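Core protein VP7 (Bluetongue virus, PDB 1BVP) forms, as homotrimers assembled in 260 capsomers on a VP3 scaffold, part of the inner capsid of the virus. Local coordinates at residues A[8-20]-A[311-323]. Sequence-based numbering, arbitrary orientation.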
loop_
_atom_site.group_PDB
_atom_site.type_symbol
_atom_site.label_atom_id
_atom_site.label_comp_id
_atom_site.label_asym_id
_atom_site.label_seq_id
_atom_site.Cartn_x
_atom_site.Cartn_y
_atom_site.Cartn_z
ATOM N N ALA A 8 -18.547 -10.562 -17.475
ATOM C CA ALA A 8 -17.246 -10.990 -18.026
ATOM C C ALA A 8 -16.320 -11.441 -16.894
ATOM O O ALA A 8 -15.697 -12.514 -16.953
ATOM C CB ALA A 8 -16.634 -9.894 -18.791
ATOM N N LEU A 9 -16.289 -10.642 -15.836
ATOM C CA LEU A 9 -15.485 -10.911 -14.653
ATOM C C LEU A 9 -15.871 -12.237 -13.996
ATOM O O LEU A 9 -14.991 -13.040 -13.599
ATOM C CB LEU A 9 -15.733 -9.781 -13.675
ATOM C CG LEU A 9 -14.677 -9.345 -12.676
ATOM C CD1 LEU A 9 -13.395 -9.022 -13.429
ATOM C CD2 LEU A 9 -15.214 -8.104 -11.994
ATOM N N THR A 10 -17.184 -12.434 -13.829
ATOM C CA THR A 10 -17.738 -13.660 -13.251
ATOM C C THR A 10 -17.320 -14.888 -14.047
ATOM O O THR A 10 -16.830 -15.868 -13.479
ATOM C CB THR A 10 -19.237 -13.631 -13.249
ATOM O OG1 THR A 10 -19.686 -12.604 -12.371
ATOM C CG2 THR A 10 -19.768 -14.958 -12.751
ATOM N N VAL A 11 -17.485 -14.822 -15.365
ATOM C CA VAL A 11 -17.113 -15.936 -16.230
ATOM C C VAL A 11 -15.635 -16.248 -16.218
ATOM O O VAL A 11 -15.240 -17.434 -16.183
ATOM C CB VAL A 11 -17.533 -15.684 -17.660
ATOM C CG1 VAL A 11 -17.065 -16.797 -18.530
ATOM C CG2 VAL A 11 -19.048 -15.491 -17.726
ATOM N N MET A 12 -14.806 -15.198 -16.276
ATOM C CA MET A 12 -13.351 -15.397 -16.270
ATOM C C MET A 12 -12.875 -15.981 -14.961
ATOM O O MET A 12 -12.038 -16.880 -14.971
ATOM C CB MET A 12 -12.590 -14.124 -16.551
ATOM C CG MET A 12 -12.905 -13.479 -17.874
ATOM S SD MET A 12 -11.649 -12.192 -18.199
ATOM C CE MET A 12 -12.323 -10.812 -17.367
ATOM N N ARG A 13 -13.412 -15.509 -13.831
ATOM C CA ARG A 13 -12.964 -16.070 -12.550
ATOM C C ARG A 13 -13.381 -17.549 -12.422
ATOM O O ARG A 13 -12.674 -18.343 -11.805
ATOM C CB ARG A 13 -13.438 -15.233 -11.354
ATOM C CG ARG A 13 -13.029 -13.779 -11.389
ATOM C CD ARG A 13 -13.482 -12.955 -10.146
ATOM N NE ARG A 13 -12.566 -13.114 -9.020
ATOM C CZ ARG A 13 -12.895 -13.576 -7.804
ATOM N NH1 ARG A 13 -14.154 -13.930 -7.513
ATOM N NH2 ARG A 13 -11.945 -13.737 -6.870
ATOM N N ALA A 14 -14.502 -17.917 -13.042
ATOM C CA ALA A 14 -15.003 -19.294 -13.032
ATOM C C ALA A 14 -14.054 -20.166 -13.853
ATOM O O ALA A 14 -13.718 -21.295 -13.464
ATOM C CB ALA A 14 -16.393 -19.338 -13.636
ATOM N N CYS A 15 -13.621 -19.659 -15.005
ATOM C CA CYS A 15 -12.716 -20.449 -15.818
ATOM C C CYS A 15 -11.379 -20.690 -15.111
ATOM O O CYS A 15 -10.726 -21.703 -15.350
ATOM C CB CYS A 15 -12.459 -19.768 -17.149
ATOM S SG CYS A 15 -13.854 -19.637 -18.223
ATOM N N ALA A 16 -10.956 -19.771 -14.244
ATOM C CA ALA A 16 -9.677 -19.927 -13.538
ATOM C C ALA A 16 -9.765 -21.031 -12.511
ATOM O O ALA A 16 -8.797 -21.336 -11.835
ATOM C CB ALA A 16 -9.276 -18.645 -12.867
ATOM N N THR A 17 -10.964 -21.569 -12.352
ATOM C CA THR A 17 -11.242 -22.653 -11.428
ATOM C C THR A 17 -10.837 -24.005 -12.031
ATOM O O THR A 17 -10.480 -24.932 -11.315
ATOM C CB THR A 17 -12.733 -22.634 -11.143
ATOM O OG1 THR A 17 -12.999 -21.742 -10.056
ATOM C CG2 THR A 17 -13.252 -23.965 -10.854
ATOM N N LEU A 18 -10.881 -24.100 -13.357
ATOM C CA LEU A 18 -10.555 -25.314 -14.100
ATOM C C LEU A 18 -9.086 -25.703 -14.051
ATOM O O LEU A 18 -8.458 -25.942 -15.093
ATOM C CB LEU A 18 -11.012 -25.143 -15.549
ATOM C CG LEU A 18 -12.524 -25.307 -15.816
ATOM C CD1 LEU A 18 -13.303 -25.433 -14.571
ATOM C CD2 LEU A 18 -13.066 -24.159 -16.598
ATOM N N GLN A 19 -8.562 -25.853 -12.836
ATOM C CA GLN A 19 -7.160 -26.174 -12.640
ATOM C C GLN A 19 -6.807 -27.539 -13.204
ATOM O O GLN A 19 -5.807 -27.712 -13.872
ATOM C CB GLN A 19 -6.770 -26.051 -11.139
ATOM C CG GLN A 19 -5.719 -24.940 -10.776
ATOM C CD GLN A 19 -6.325 -23.641 -10.156
ATOM O OE1 GLN A 19 -7.030 -22.869 -10.805
ATOM N NE2 GLN A 19 -5.990 -23.387 -8.910
ATOM N N GLU A 20 -7.690 -28.500 -13.058
ATOM C CA GLU A 20 -7.338 -29.815 -13.544
ATOM C C GLU A 20 -8.516 -30.523 -14.226
ATOM O O GLU A 20 -9.630 -29.974 -14.332
ATOM C CB GLU A 20 -6.708 -30.574 -12.372
ATOM C CG GLU A 20 -6.516 -32.032 -12.486
ATOM C CD GLU A 20 -6.757 -32.664 -11.139
ATOM O OE1 GLU A 20 -6.071 -32.219 -10.180
ATOM O OE2 GLU A 20 -7.669 -33.537 -11.026
ATOM N N LEU A 311 -8.254 -3.982 -14.282
ATOM C CA LEU A 311 -8.856 -5.076 -13.510
ATOM C C LEU A 311 -9.191 -6.284 -14.386
ATOM O O LEU A 311 -8.820 -7.423 -14.079
ATOM C CB LEU A 311 -10.115 -4.604 -12.809
ATOM C CG LEU A 311 -9.780 -3.550 -11.774
ATOM C CD1 LEU A 311 -11.040 -3.209 -11.025
ATOM C CD2 LEU A 311 -8.702 -4.080 -10.825
ATOM N N LEU A 312 -9.850 -6.007 -15.503
ATOM C CA LEU A 312 -10.223 -7.032 -16.452
ATOM C C LEU A 312 -8.972 -7.765 -17.007
ATOM O O LEU A 312 -8.920 -9.012 -17.058
ATOM C CB LEU A 312 -11.061 -6.381 -17.555
ATOM C CG LEU A 312 -12.602 -6.534 -17.626
ATOM C CD1 LEU A 312 -13.233 -6.764 -16.310
ATOM C CD2 LEU A 312 -13.212 -5.336 -18.305
ATOM N N LEU A 313 -7.933 -7.012 -17.357
ATOM C CA LEU A 313 -6.709 -7.632 -17.873
ATOM C C LEU A 313 -5.994 -8.463 -16.813
ATOM O O LEU A 313 -5.425 -9.492 -17.127
ATOM C CB LEU A 313 -5.768 -6.574 -18.386
ATOM C CG LEU A 313 -5.376 -6.623 -19.846
ATOM C CD1 LEU A 313 -4.239 -5.638 -19.985
ATOM C CD2 LEU A 313 -4.932 -8.011 -20.289
ATOM N N SER A 314 -6.015 -8.018 -15.559
ATOM C CA SER A 314 -5.378 -8.747 -14.466
ATOM C C SER A 314 -6.031 -10.116 -14.297
ATOM O O SER A 314 -5.346 -11.141 -14.159
ATOM C CB SER A 314 -5.486 -7.948 -13.171
ATOM O OG SER A 314 -4.710 -8.587 -12.178
ATOM N N THR A 315 -7.362 -10.132 -14.316
ATOM C CA THR A 315 -8.095 -11.379 -14.232
ATOM C C THR A 315 -7.753 -12.252 -15.453
ATOM O O THR A 315 -7.456 -13.446 -15.306
ATOM C CB THR A 315 -9.596 -11.113 -14.184
ATOM O OG1 THR A 315 -9.866 -10.236 -13.093
ATOM C CG2 THR A 315 -10.377 -12.410 -13.955
ATOM N N LEU A 316 -7.758 -11.674 -16.653
ATOM C CA LEU A 316 -7.413 -12.461 -17.837
ATOM C C LEU A 316 -6.017 -13.071 -17.702
ATOM O O LEU A 316 -5.777 -14.193 -18.178
ATOM C CB LEU A 316 -7.504 -11.629 -19.106
ATOM C CG LEU A 316 -7.255 -12.344 -20.438
ATOM C CD1 LEU A 316 -8.405 -13.283 -20.729
ATOM C CD2 LEU A 316 -7.169 -11.307 -21.575
ATOM N N ALA A 317 -5.113 -12.382 -17.004
ATOM C CA ALA A 317 -3.753 -12.912 -16.812
ATOM C C ALA A 317 -3.827 -14.143 -15.945
ATOM O O ALA A 317 -3.090 -15.115 -16.166
ATOM C CB ALA A 317 -2.860 -11.909 -16.186
ATOM N N ASP A 318 -4.697 -14.109 -14.941
ATOM C CA ASP A 318 -4.848 -15.282 -14.082
ATOM C C ASP A 318 -5.418 -16.451 -14.881
ATOM O O ASP A 318 -4.960 -17.582 -14.731
ATOM C CB ASP A 318 -5.762 -14.991 -12.923
ATOM C CG ASP A 318 -5.162 -14.028 -11.938
ATOM O OD1 ASP A 318 -3.916 -13.986 -11.788
ATOM O OD2 ASP A 318 -5.969 -13.359 -11.275
ATOM N N VAL A 319 -6.407 -16.177 -15.736
ATOM C CA VAL A 319 -6.983 -17.222 -16.574
ATOM C C VAL A 319 -5.880 -17.799 -17.457
ATOM O O VAL A 319 -5.741 -19.016 -17.563
ATOM C CB VAL A 319 -8.124 -16.696 -17.472
ATOM C CG1 VAL A 319 -8.518 -17.766 -18.491
ATOM C CG2 VAL A 319 -9.324 -16.330 -16.621
ATOM N N TYR A 320 -5.062 -16.920 -18.037
ATOM C CA TYR A 320 -3.964 -17.342 -18.900
ATOM C C TYR A 320 -3.081 -18.303 -18.142
ATOM O O TYR A 320 -2.623 -19.340 -18.655
ATOM C CB TYR A 320 -3.122 -16.138 -19.301
ATOM C CG TYR A 320 -2.007 -16.466 -20.279
ATOM C CD1 TYR A 320 -2.233 -16.430 -21.667
ATOM C CD2 TYR A 320 -0.719 -16.810 -19.828
ATOM C CE1 TYR A 320 -1.196 -16.727 -22.596
ATOM C CE2 TYR A 320 0.319 -17.116 -20.746
ATOM C CZ TYR A 320 0.067 -17.068 -22.121
ATOM O OH TYR A 320 1.071 -17.354 -23.025
ATOM N N THR A 321 -2.784 -17.918 -16.921
ATOM C CA THR A 321 -1.945 -18.739 -16.085
ATOM C C THR A 321 -2.517 -20.135 -15.827
ATOM O O THR A 321 -1.749 -21.092 -15.840
ATOM C CB THR A 321 -1.565 -17.961 -14.792
ATOM O OG1 THR A 321 -0.427 -17.147 -15.086
ATOM C CG2 THR A 321 -1.235 -18.868 -13.629
ATOM N N VAL A 322 -3.828 -20.266 -15.568
ATOM C CA VAL A 322 -4.382 -21.601 -15.340
ATOM C C VAL A 322 -4.658 -22.396 -16.625
ATOM O O VAL A 322 -4.315 -23.563 -16.673
ATOM C CB VAL A 322 -5.548 -21.648 -14.316
ATOM C CG1 VAL A 322 -5.552 -20.404 -13.465
ATOM C CG2 VAL A 322 -6.836 -21.878 -14.954
ATOM N N LEU A 323 -5.176 -21.764 -17.683
ATOM C CA LEU A 323 -5.427 -22.462 -18.949
ATOM C C LEU A 323 -4.187 -22.804 -19.779
ATOM O O LEU A 323 -4.235 -23.709 -20.594
ATOM C CB LEU A 323 -6.423 -21.691 -19.821
ATOM C CG LEU A 323 -7.836 -21.630 -19.205
ATOM C CD1 LEU A 323 -8.845 -20.939 -20.106
ATOM C CD2 LEU A 323 -8.296 -23.040 -18.923
#
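Leu311 O accepts two bonds from Thr315, one from its backbone N and one from its hydroxyl, with Thr315 OG1 3.2 Å from Leu311 O and tilted 34° from the carbonyl plane. That second bond ties OG1 back to its own helix, where Leu9 CD1 packs against it; the same methyl meets Leu312 CD1 at 3.7 Å, the two leucine side chains crossing nearly at right angles. The Thr315 methyl CG2, anti to the backbone N, faces the other helix and touches Met12 CB at 3.8 Å, with Arg13 CG on it as well. Met12 is a knob in a hole made by Leu312, Thr315, Leu316 and Val319. SD lies beside Leu316, and the bend at chi3 (-86°) turns CE to 3.9 Å from Leu312 O. Farther along, Val319 CG2 packs on Met12 CB, and Ala16 CA and Val319 CA lie 4.9 Å apart. Val322, still on helix 304-323, lies against the turn from Cys15 to Leu18, its CG2 3.7 Å from Ala16 O. No hydrogen bond crosses this largely apolar interface, whose helical segments run nearly parallel at 24°. In the helical part of the chain, the contact joins N-terminal helix 2-15 to helix 304-323 near the C-terminal end; helix 103-116 covers Leu9 and Leu311, helices 263-271 and 276-286 pack on 311-323, and Arg111 of a neighbouring subunit salt-bridges Asp318 at the trimer interface.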